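Local coordinates for S-adenosyl-L-methionine-dependent 2-deoxy-scyllo-inosamine dehydrogenase (PDB 4M7S), which catalyses the radical S-adenosyl-L-methionine-dependent two-electron oxidation of 2-deoxy-scyllo-inosamine to amino-dideoxy-scyllo-inosose in butirosin biosynthesis, using two [4Fe-4S] clusters, at residues A[34-37]-A[38-42]; A[62-65]-A[66-69]; A[72-75]-A[76-79]. All coordinates share one frame; numbering follows the deposited sequence.

Contact 1 (A[34-37]-A[38-42]); sequences GEMD and PALYK. With IMD (imidazole), chain F.
Met36, a selenomethionine, reaches from the loop to the start of the helix and brings its selenium to the edge of the Tyr41 ring, close to the ring plane. SE lies 3.8 Å from Tyr41 CB and 5.2 Å from the ring centroid, a Met-aromatic contact at the edge, not over a face. The Met36 chain runs extended through chi1 (179°) and chi2, which carries SE past Tyr41 CB with the two side chains at about a right angle; the bend at chi3 turns only the terminal methyl. It also crosses Leu40 nearly at right angles, Met36 CG meeting Leu40 CD2 at 4.1 Å. These contacts lie at the first turn of helix 38-50, which follows strand 7-10 in the radical SAM domain; Val10 of that strand lies against both Met36 and Tyr41. Asp37 is the N-cap. With its CG anti to the backbone N (chi1 -172°), the carboxylate swings over the helix start, and OD1 accepts from Ala39 N at 2.9 Å, the donor standing 47° out of the carboxylate plane. The backbone O of Asp37 takes Tyr41 N at 3.0 Å, in the first full helical turn, and Leu40 N more weakly. At the exposed carboxylate sits an imidazole, probably from the crystallisation liquor; its N1 is weakly bonded to OD1, and its approach to OD2 is too short to be taken at face value.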
ATOM      1  N   GLY A  34       8.685  15.081   1.037  1.00 60.74           N
ATOM      2  CA  GLY A  34       8.897  14.224   2.191  1.00 52.79           C
ATOM      3  C   GLY A  34       7.604  13.690   2.797  1.00 45.27           C
ATOM      4  O   GLY A  34       7.427  12.483   2.947  1.00 38.82           O
ATOM      5  N   GLU A  35       6.689  14.580   3.162  1.00 43.46           N
ATOM      6  CA  GLU A  35       5.483  14.112   3.831  1.00 42.42           C
ATOM      7  C   GLU A  35       4.170  14.460   3.166  1.00 34.12           C
ATOM      8  O   GLU A  35       4.031  15.506   2.537  1.00 31.64           O
ATOM      9  CB  GLU A  35       5.457  14.556   5.283  1.00 48.83           C
ATOM     10  CG  GLU A  35       5.431  13.381   6.223  1.00 51.22           C
ATOM     11  CD  GLU A  35       5.796  13.770   7.617  1.00 57.04           C
ATOM     12  OE1 GLU A  35       4.888  14.232   8.338  1.00 62.63           O
ATOM     13  OE2 GLU A  35       6.984  13.627   7.983  1.00 55.28           O
HETATM   14  N   MSE A  36       3.197  13.572   3.326  1.00 25.85           N
HETATM   15  CA  MSE A  36       1.882  13.833   2.765  1.00 28.42           C
HETATM   16  C   MSE A  36       1.222  15.028   3.455  1.00 29.15           C
HETATM   17  O   MSE A  36       1.219  15.120   4.681  1.00 29.87           O
HETATM   18  CB  MSE A  36       0.982  12.598   2.862  1.00 26.66           C
HETATM   19  CG  MSE A  36      -0.404  12.857   2.299  1.00 26.58           C
HETATM   20 SE   MSE A  36      -1.561  11.303   2.280  1.00 40.12          SE
HETATM   21  CE  MSE A  36      -0.699  10.297   0.839  1.00 23.07           C
ATOM     22  N   ASP A  37       0.704  15.955   2.656  1.00 28.97           N
ATOM     23  CA  ASP A  37      -0.103  17.065   3.162  1.00 33.15           C
ATOM     24  C   ASP A  37      -1.252  16.511   4.017  1.00 31.33           C
ATOM     25  O   ASP A  37      -2.013  15.673   3.555  1.00 27.68           O
ATOM     26  CB  ASP A  37      -0.652  17.877   1.979  1.00 34.54           C
ATOM     27  CG  ASP A  37      -1.338  19.175   2.408  1.00 41.20           C
ATOM     28  OD1 ASP A  37      -1.780  19.285   3.569  1.00 43.46           O
ATOM     29  OD2 ASP A  37      -1.447  20.094   1.567  1.00 44.32           O
ATOM     30  N   PRO A  38      -1.362  16.956   5.282  1.00 30.58           N
ATOM     31  CA  PRO A  38      -2.471  16.479   6.126  1.00 30.20           C
ATOM     32  C   PRO A  38      -3.841  16.758   5.513  1.00 28.78           C
ATOM     33  O   PRO A  38      -4.776  15.994   5.728  1.00 28.60           O
ATOM     34  CB  PRO A  38      -2.293  17.262   7.440  1.00 32.04           C
ATOM     35  CG  PRO A  38      -1.231  18.303   7.163  1.00 36.69           C
ATOM     36  CD  PRO A  38      -0.396  17.769   6.041  1.00 33.65           C
ATOM     37  N   ALA A  39      -3.950  17.837   4.747  1.00 23.19           N
ATOM     38  CA  ALA A  39      -5.168  18.117   4.008  1.00 23.69           C
ATOM     39  C   ALA A  39      -5.446  17.023   2.978  1.00 29.66           C
ATOM     40  O   ALA A  39      -6.597  16.672   2.730  1.00 27.57           O
ATOM     41  CB  ALA A  39      -5.063  19.444   3.326  1.00 26.22           C
ATOM     42  N   LEU A  40      -4.395  16.496   2.358  1.00 26.73           N
ATOM     43  CA  LEU A  40      -4.580  15.438   1.361  1.00 20.29           C
ATOM     44  C   LEU A  40      -5.005  14.146   2.043  1.00 19.99           C
ATOM     45  O   LEU A  40      -5.858  13.410   1.533  1.00 20.93           O
ATOM     46  CB  LEU A  40      -3.314  15.212   0.527  1.00 24.19           C
ATOM     47  CG  LEU A  40      -3.446  14.176  -0.604  1.00 26.23           C
ATOM     48  CD1 LEU A  40      -4.485  14.631  -1.632  1.00 27.76           C
ATOM     49  CD2 LEU A  40      -2.099  13.913  -1.274  1.00 25.96           C
ATOM     50  N   TYR A  41      -4.409  13.862   3.197  1.00 22.25           N
ATOM     51  CA  TYR A  41      -4.797  12.681   3.949  1.00 21.74           C
ATOM     52  C   TYR A  41      -6.236  12.814   4.438  1.00 23.60           C
ATOM     53  O   TYR A  41      -6.972  11.826   4.483  1.00 22.02           O
ATOM     54  CB  TYR A  41      -3.864  12.423   5.132  1.00 21.66           C
ATOM     55  CG  TYR A  41      -4.139  11.088   5.801  1.00 20.20           C
ATOM     56  CD1 TYR A  41      -3.583   9.919   5.296  1.00 22.12           C
ATOM     57  CD2 TYR A  41      -4.972  10.996   6.910  1.00 20.12           C
ATOM     58  CE1 TYR A  41      -3.835   8.696   5.883  1.00 22.83           C
ATOM     59  CE2 TYR A  41      -5.226   9.771   7.519  1.00 21.05           C
ATOM     60  CZ  TYR A  41      -4.644   8.631   6.996  1.00 25.05           C
ATOM     61  OH  TYR A  41      -4.888   7.412   7.571  1.00 30.02           O
ATOM     62  N   LYS A  42      -6.644  14.027   4.804  1.00 22.89           N
ATOM     63  CA  LYS A  42      -8.037  14.219   5.199  1.00 24.76           C
ATOM     64  C   LYS A  42      -9.025  13.947   4.059  1.00 25.61           C
ATOM     65  O   LYS A  42     -10.050  13.298   4.283  1.00 25.96           O
ATOM     66  CB  LYS A  42      -8.294  15.603   5.813  1.00 22.58           C
ATOM     67  CG  LYS A  42      -9.755  15.799   6.221  1.00 23.98           C
ATOM     68  CD  LYS A  42      -9.904  16.892   7.275  1.00 24.84           C
ATOM     69  CE  LYS A  42     -11.369  17.201   7.586  1.00 29.64           C
ATOM     70  NZ  LYS A  42     -12.113  17.649   6.392  1.00 29.95           N
TER
HETATM   71  N1  IMD F 505      -2.381  22.176   2.490  1.00 44.73           N
HETATM   72  C2  IMD F 505      -2.640  22.907   3.592  1.00 46.35           C
HETATM   73  N3  IMD F 505      -2.660  24.216   3.245  1.00 50.69           N
HETATM   74  C4  IMD F 505      -2.406  24.310   1.919  1.00 49.99           C
HETATM   75  C5  IMD F 505      -2.230  23.016   1.440  1.00 47.13           C

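Contact 2 (A[62-65]-A[66-69])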
ATOM      1  N   TYR A  62       7.051   3.090  -0.084  1.00 28.59           N
ATOM      2  CA  TYR A  62       8.475   2.744  -0.028  1.00 29.20           C
ATOM      3  C   TYR A  62       9.196   3.615   0.993  1.00 32.14           C
ATOM      4  O   TYR A  62      10.405   3.868   0.889  1.00 35.18           O
ATOM      5  CB  TYR A  62       9.125   2.859  -1.396  1.00 30.89           C
ATOM      6  CG  TYR A  62       8.856   1.676  -2.296  1.00 34.81           C
ATOM      7  CD1 TYR A  62       9.661   0.544  -2.247  1.00 33.88           C
ATOM      8  CD2 TYR A  62       7.792   1.689  -3.186  1.00 35.40           C
ATOM      9  CE1 TYR A  62       9.420  -0.543  -3.073  1.00 36.45           C
ATOM     10  CE2 TYR A  62       7.538   0.607  -4.015  1.00 33.76           C
ATOM     11  CZ  TYR A  62       8.350  -0.503  -3.950  1.00 38.16           C
ATOM     12  OH  TYR A  62       8.093  -1.569  -4.777  1.00 41.30           O
ATOM     13  N   GLY A  63       8.438   4.074   1.980  1.00 32.77           N
ATOM     14  CA  GLY A  63       8.992   4.880   3.052  1.00 33.85           C
ATOM     15  C   GLY A  63       8.680   4.260   4.398  1.00 31.05           C
ATOM     16  O   GLY A  63       7.905   3.304   4.485  1.00 31.87           O
ATOM     17  N   GLU A  64       9.289   4.805   5.447  1.00 25.69           N
ATOM     18  CA  GLU A  64       9.086   4.320   6.805  1.00 20.17           C
ATOM     19  C   GLU A  64       7.978   5.129   7.468  1.00 18.81           C
ATOM     20  O   GLU A  64       8.141   6.336   7.685  1.00 21.93           O
ATOM     21  CB  GLU A  64      10.390   4.477   7.599  1.00 19.49           C
ATOM     22  CG  GLU A  64      10.262   4.114   9.062  1.00 19.99           C
ATOM     23  CD  GLU A  64       9.617   2.742   9.269  1.00 22.64           C
ATOM     24  OE1 GLU A  64       8.780   2.617  10.192  1.00 21.59           O
ATOM     25  OE2 GLU A  64       9.961   1.794   8.525  1.00 23.92           O
ATOM     26  N   PRO A  65       6.846   4.480   7.796  1.00 20.56           N
ATOM     27  CA  PRO A  65       5.725   5.255   8.346  1.00 22.41           C
ATOM     28  C   PRO A  65       6.028   5.884   9.711  1.00 22.50           C
ATOM     29  O   PRO A  65       5.496   6.951  10.001  1.00 23.47           O
ATOM     30  CB  PRO A  65       4.582   4.226   8.450  1.00 20.47           C
ATOM     31  CG  PRO A  65       5.271   2.880   8.487  1.00 24.27           C
ATOM     32  CD  PRO A  65       6.535   3.043   7.659  1.00 23.26           C
ATOM     33  N   LEU A  66       6.864   5.256  10.532  1.00 21.58           N
ATOM     34  CA  LEU A  66       7.194   5.836  11.843  1.00 25.03           C
ATOM     35  C   LEU A  66       8.018   7.124  11.748  1.00 25.02           C
ATOM     36  O   LEU A  66       8.294   7.771  12.763  1.00 27.94           O
ATOM     37  CB  LEU A  66       7.903   4.827  12.751  1.00 27.24           C
ATOM     38  CG  LEU A  66       7.154   3.557  13.161  1.00 35.13           C
ATOM     39  CD1 LEU A  66       7.610   3.102  14.535  1.00 40.18           C
ATOM     40  CD2 LEU A  66       5.659   3.745  13.157  1.00 34.72           C
ATOM     41  N   LEU A  67       8.421   7.487  10.533  1.00 23.50           N
ATOM     42  CA  LEU A  67       9.120   8.745  10.303  1.00 23.19           C
ATOM     43  C   LEU A  67       8.123   9.873  10.047  1.00 25.28           C
ATOM     44  O   LEU A  67       8.480  11.042  10.064  1.00 26.09           O
ATOM     45  CB  LEU A  67      10.083   8.630   9.119  1.00 25.70           C
ATOM     46  CG  LEU A  67      11.514   8.186   9.428  1.00 30.21           C
ATOM     47  CD1 LEU A  67      12.383   8.168   8.168  1.00 30.35           C
ATOM     48  CD2 LEU A  67      12.104   9.129  10.455  1.00 32.34           C
ATOM     49  N   CYS A  68       6.871   9.513   9.796  1.00 22.54           N
ATOM     50  CA  CYS A  68       5.849  10.500   9.493  1.00 22.42           C
ATOM     51  C   CYS A  68       5.545  11.293  10.754  1.00 22.76           C
ATOM     52  O   CYS A  68       5.155  10.715  11.775  1.00 25.82           O
ATOM     53  CB  CYS A  68       4.578   9.794   9.010  1.00 20.21           C
ATOM     54  SG  CYS A  68       3.220  10.917   8.636  1.00 28.04           S
ATOM     55  N   LYS A  69       5.706  12.610  10.699  1.00 21.19           N
ATOM     56  CA  LYS A  69       5.519  13.413  11.905  1.00 25.62           C
ATOM     57  C   LYS A  69       4.048  13.510  12.308  1.00 26.65           C
ATOM     58  O   LYS A  69       3.740  13.817  13.454  1.00 26.19           O
ATOM     59  CB  LYS A  69       6.165  14.795  11.768  1.00 31.01           C
ATOM     60  CG  LYS A  69       5.473  15.795  10.853  1.00 35.98           C
ATOM     61  CD  LYS A  69       6.403  16.999  10.626  1.00 44.93           C
ATOM     62  CE  LYS A  69       5.659  18.252  10.169  1.00 53.25           C
ATOM     63  NZ  LYS A  69       5.260  18.251   8.727  1.00 56.51           N
TER
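Glu64 folds its carboxylate back over the following turn, and its OE1 accepts from the backbone N of Leu66 at 3.3 Å. The donor arrives on the anti side of that oxygen, 33° out of the carboxylate plane, with a fairly straight N-H...O angle of 159°. A bend at chi2 (51°) turns the acid end toward Leu66. Thr91 OG1 also bonds OE1, while Asn92 N bonds OE2, so both oxygens of this buried group have partners and its rotation is fixed. Two backbone bonds close the turn: Leu67 N to Glu64 O at 3.1 Å and Cys68 N to Pro65 O at 2.9 Å. Each spans three residues, the spacing of the short 3-10 segment that ends at Leu67. This loop joins strand 56-58 to helix 71-81 in the radical SAM domain, beside the [4Fe-4S] cluster that binds S-adenosylmethionine: the Glu64 side chain is about 4 Å from that of Cys16, inferred to be one of its ligands, and Tyr62 touches the cluster. Packing without hydrogen bonds is slighter. Glu64 and Leu66 run side by side and point the same way, with Glu64 OE1 3.5 Å from Leu66 CB. Leu67 CD1 approaches Glu64 CB at 4.2 Å. Outside the turn Pro65 packs on Ile89 and Leu66 on Phe95.

Contact 3 (A[72-75]-A[76-79])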
ATOM      1  N   ASP A  72       0.451   9.789  14.289  1.00 22.88           N
ATOM      2  CA  ASP A  72      -0.577   9.584  15.310  1.00 23.45           C
ATOM      3  C   ASP A  72      -1.906  10.183  14.877  1.00 24.34           C
ATOM      4  O   ASP A  72      -2.952   9.557  15.030  1.00 23.23           O
ATOM      5  CB  ASP A  72      -0.169  10.199  16.655  1.00 22.14           C
ATOM      6  CG  ASP A  72       0.963   9.436  17.337  1.00 30.55           C
ATOM      7  OD1 ASP A  72       1.400   8.390  16.809  1.00 28.92           O
ATOM      8  OD2 ASP A  72       1.413   9.893  18.410  1.00 37.95           O
ATOM      9  N   LEU A  73      -1.842  11.406  14.357  1.00 22.35           N
ATOM     10  CA  LEU A  73      -2.996  12.109  13.809  1.00 23.84           C
ATOM     11  C   LEU A  73      -3.664  11.266  12.728  1.00 24.43           C
ATOM     12  O   LEU A  73      -4.882  11.056  12.748  1.00 21.61           O
ATOM     13  CB  LEU A  73      -2.514  13.427  13.195  1.00 25.01           C
ATOM     14  CG  LEU A  73      -3.406  14.631  12.871  1.00 31.17           C
ATOM     15  CD1 LEU A  73      -3.327  14.948  11.404  1.00 27.99           C
ATOM     16  CD2 LEU A  73      -4.848  14.477  13.346  1.00 30.25           C
ATOM     17  N   PHE A  74      -2.856  10.794  11.779  1.00 19.48           N
ATOM     18  CA  PHE A  74      -3.359   9.998  10.661  1.00 22.07           C
ATOM     19  C   PHE A  74      -3.997   8.694  11.123  1.00 23.49           C
ATOM     20  O   PHE A  74      -5.037   8.291  10.606  1.00 18.72           O
ATOM     21  CB  PHE A  74      -2.246   9.706   9.644  1.00 18.64           C
ATOM     22  CG  PHE A  74      -1.773  10.925   8.895  1.00 23.02           C
ATOM     23  CD1 PHE A  74      -2.514  12.090   8.904  1.00 22.05           C
ATOM     24  CD2 PHE A  74      -0.586  10.896   8.175  1.00 22.93           C
ATOM     25  CE1 PHE A  74      -2.086  13.210   8.214  1.00 25.17           C
ATOM     26  CE2 PHE A  74      -0.151  12.011   7.484  1.00 22.49           C
ATOM     27  CZ  PHE A  74      -0.900  13.167   7.502  1.00 25.13           C
ATOM     28  N   VAL A  75      -3.370   8.026  12.084  1.00 22.12           N
ATOM     29  CA  VAL A  75      -3.941   6.792  12.623  1.00 23.85           C
ATOM     30  C   VAL A  75      -5.242   7.061  13.392  1.00 24.30           C
ATOM     31  O   VAL A  75      -6.226   6.329  13.246  1.00 25.71           O
ATOM     32  CB  VAL A  75      -2.922   6.065  13.526  1.00 25.41           C
ATOM     33  CG1 VAL A  75      -3.572   4.877  14.205  1.00 25.66           C
ATOM     34  CG2 VAL A  75      -1.716   5.622  12.703  1.00 22.96           C
ATOM     35  N   GLY A  76      -5.247   8.115  14.207  1.00 23.78           N
ATOM     36  CA  GLY A  76      -6.438   8.504  14.943  1.00 26.79           C
ATOM     37  C   GLY A  76      -7.598   8.831  14.013  1.00 28.72           C
ATOM     38  O   GLY A  76      -8.757   8.517  14.306  1.00 27.68           O
HETATM   39  N   MSE A  77      -7.289   9.465  12.886  1.00 26.37           N
HETATM   40  CA  MSE A  77      -8.321   9.796  11.898  1.00 28.22           C
HETATM   41  C   MSE A  77      -8.940   8.560  11.240  1.00 27.32           C
HETATM   42  O   MSE A  77     -10.115   8.579  10.862  1.00 29.65           O
HETATM   43  CB  MSE A  77      -7.768  10.740  10.824  1.00 26.35           C
HETATM   44  CG  MSE A  77      -7.458  12.141  11.328  1.00 29.39           C
HETATM   45 SE   MSE A  77      -6.634  13.285   9.956  1.00 50.78          SE
HETATM   46  CE  MSE A  77      -8.180  13.499   8.796  1.00 25.75           C
ATOM     47  N   THR A  78      -8.172   7.484  11.101  1.00 25.62           N
ATOM     48  CA  THR A  78      -8.731   6.285  10.484  1.00 29.74           C
ATOM     49  C   THR A  78      -9.830   5.730  11.357  1.00 29.33           C
ATOM     50  O   THR A  78     -10.870   5.295  10.862  1.00 32.09           O
ATOM     51  CB  THR A  78      -7.691   5.177  10.236  1.00 32.92           C
ATOM     52  OG1 THR A  78      -7.334   4.577  11.487  1.00 40.91           O
ATOM     53  CG2 THR A  78      -6.476   5.738   9.559  1.00 25.96           C
ATOM     54  N   THR A  79      -9.598   5.761  12.664  1.00 27.96           N
ATOM     55  CA  THR A  79     -10.574   5.281  13.637  1.00 28.32           C
ATOM     56  C   THR A  79     -11.855   6.132  13.616  1.00 33.36           C
ATOM     57  O   THR A  79     -12.952   5.648  13.935  1.00 36.24           O
ATOM     58  CB  THR A  79      -9.955   5.256  15.064  1.00 36.19           C
ATOM     59  OG1 THR A  79      -8.813   4.386  15.076  1.00 36.52           O
ATOM     60  CG2 THR A  79     -10.948   4.770  16.087  1.00 36.54           C
TER
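Leu73 and Met77, one turn apart on helix 71-81, meet through the selenium of Met77, a selenomethionine; the helix is the crossover of the beta-alpha-beta unit made with strands 56-58 and 86-91 in the radical SAM domain. Among the apolar contacts, both methyl branches of Leu73 lie near SE, CD1 at 4.0 Å, and the two side chains cross obliquely. Met77 CG is anti to the carbonyl carbon (chi1 -69°), which lays the chain back along the helix toward Leu73; the bend at chi3 then turns its methyl away. The same SE stands at the edge of the Phe74 ring near its plane, more loosely, 4.4 Å from CD1. Beyond the helix, Phe74 packs on Pro38, Val12 and Cys68, and Val75 on Leu107 and Ile109, so the helix presents different faces to helices 38-50 and 98-107.

The backbone bonds follow the alpha-helical pattern. Gly76 N gives to Asp72 O at 2.8 Å and Met77 N to Leu73 O at 2.9 Å. Further along, Thr78 N to Phe74 O lengthens to 3.3 Å, and Thr79 N reaches Val75 O only weakly.

Polar side chains add bonds of two sorts. Asp72 points away from the following turn, and its OD1 forms a salt bridge with Arg100 NH1. Thr79 OG1 bonds Leu107 O, beyond the helix. Thr78, by contrast, uses its hydroxyl within the helix: chi1 of 73° seats OG1 between the backbone N and the carbonyl carbon, and its methyl CG2 comes to 3.1 Å from Phe74 O. From that seat the hydroxyl of Thr78 donates a hydrogen bond to Val75 O, with OG1 2.7 Å from that oxygen, in the carbonyl plane and on a lone pair.

In the fold
Contact 2 is the buried one, in the loop beside the S-adenosylmethionine-binding cluster, and there a carboxylate held by several donors dominates. Contacts 1 and 3 are partly buried, away from the annotated sites, and each includes a selenomethionine beside an aromatic ring, together with backbone helix bonds; the Asp37 N-cap sets contact 1 apart. They concern neighbouring helices, 38-50 and 71-81, whose facing sides meet where the Tyr41 and Phe74 rings stack and Pro38 packs on Phe74. The loop of contact 2 leads to helix 71-81, with Cys68 SG against Phe74, and joins contact 1 through the Glu35 carboxylate, which bonds Lys69 N.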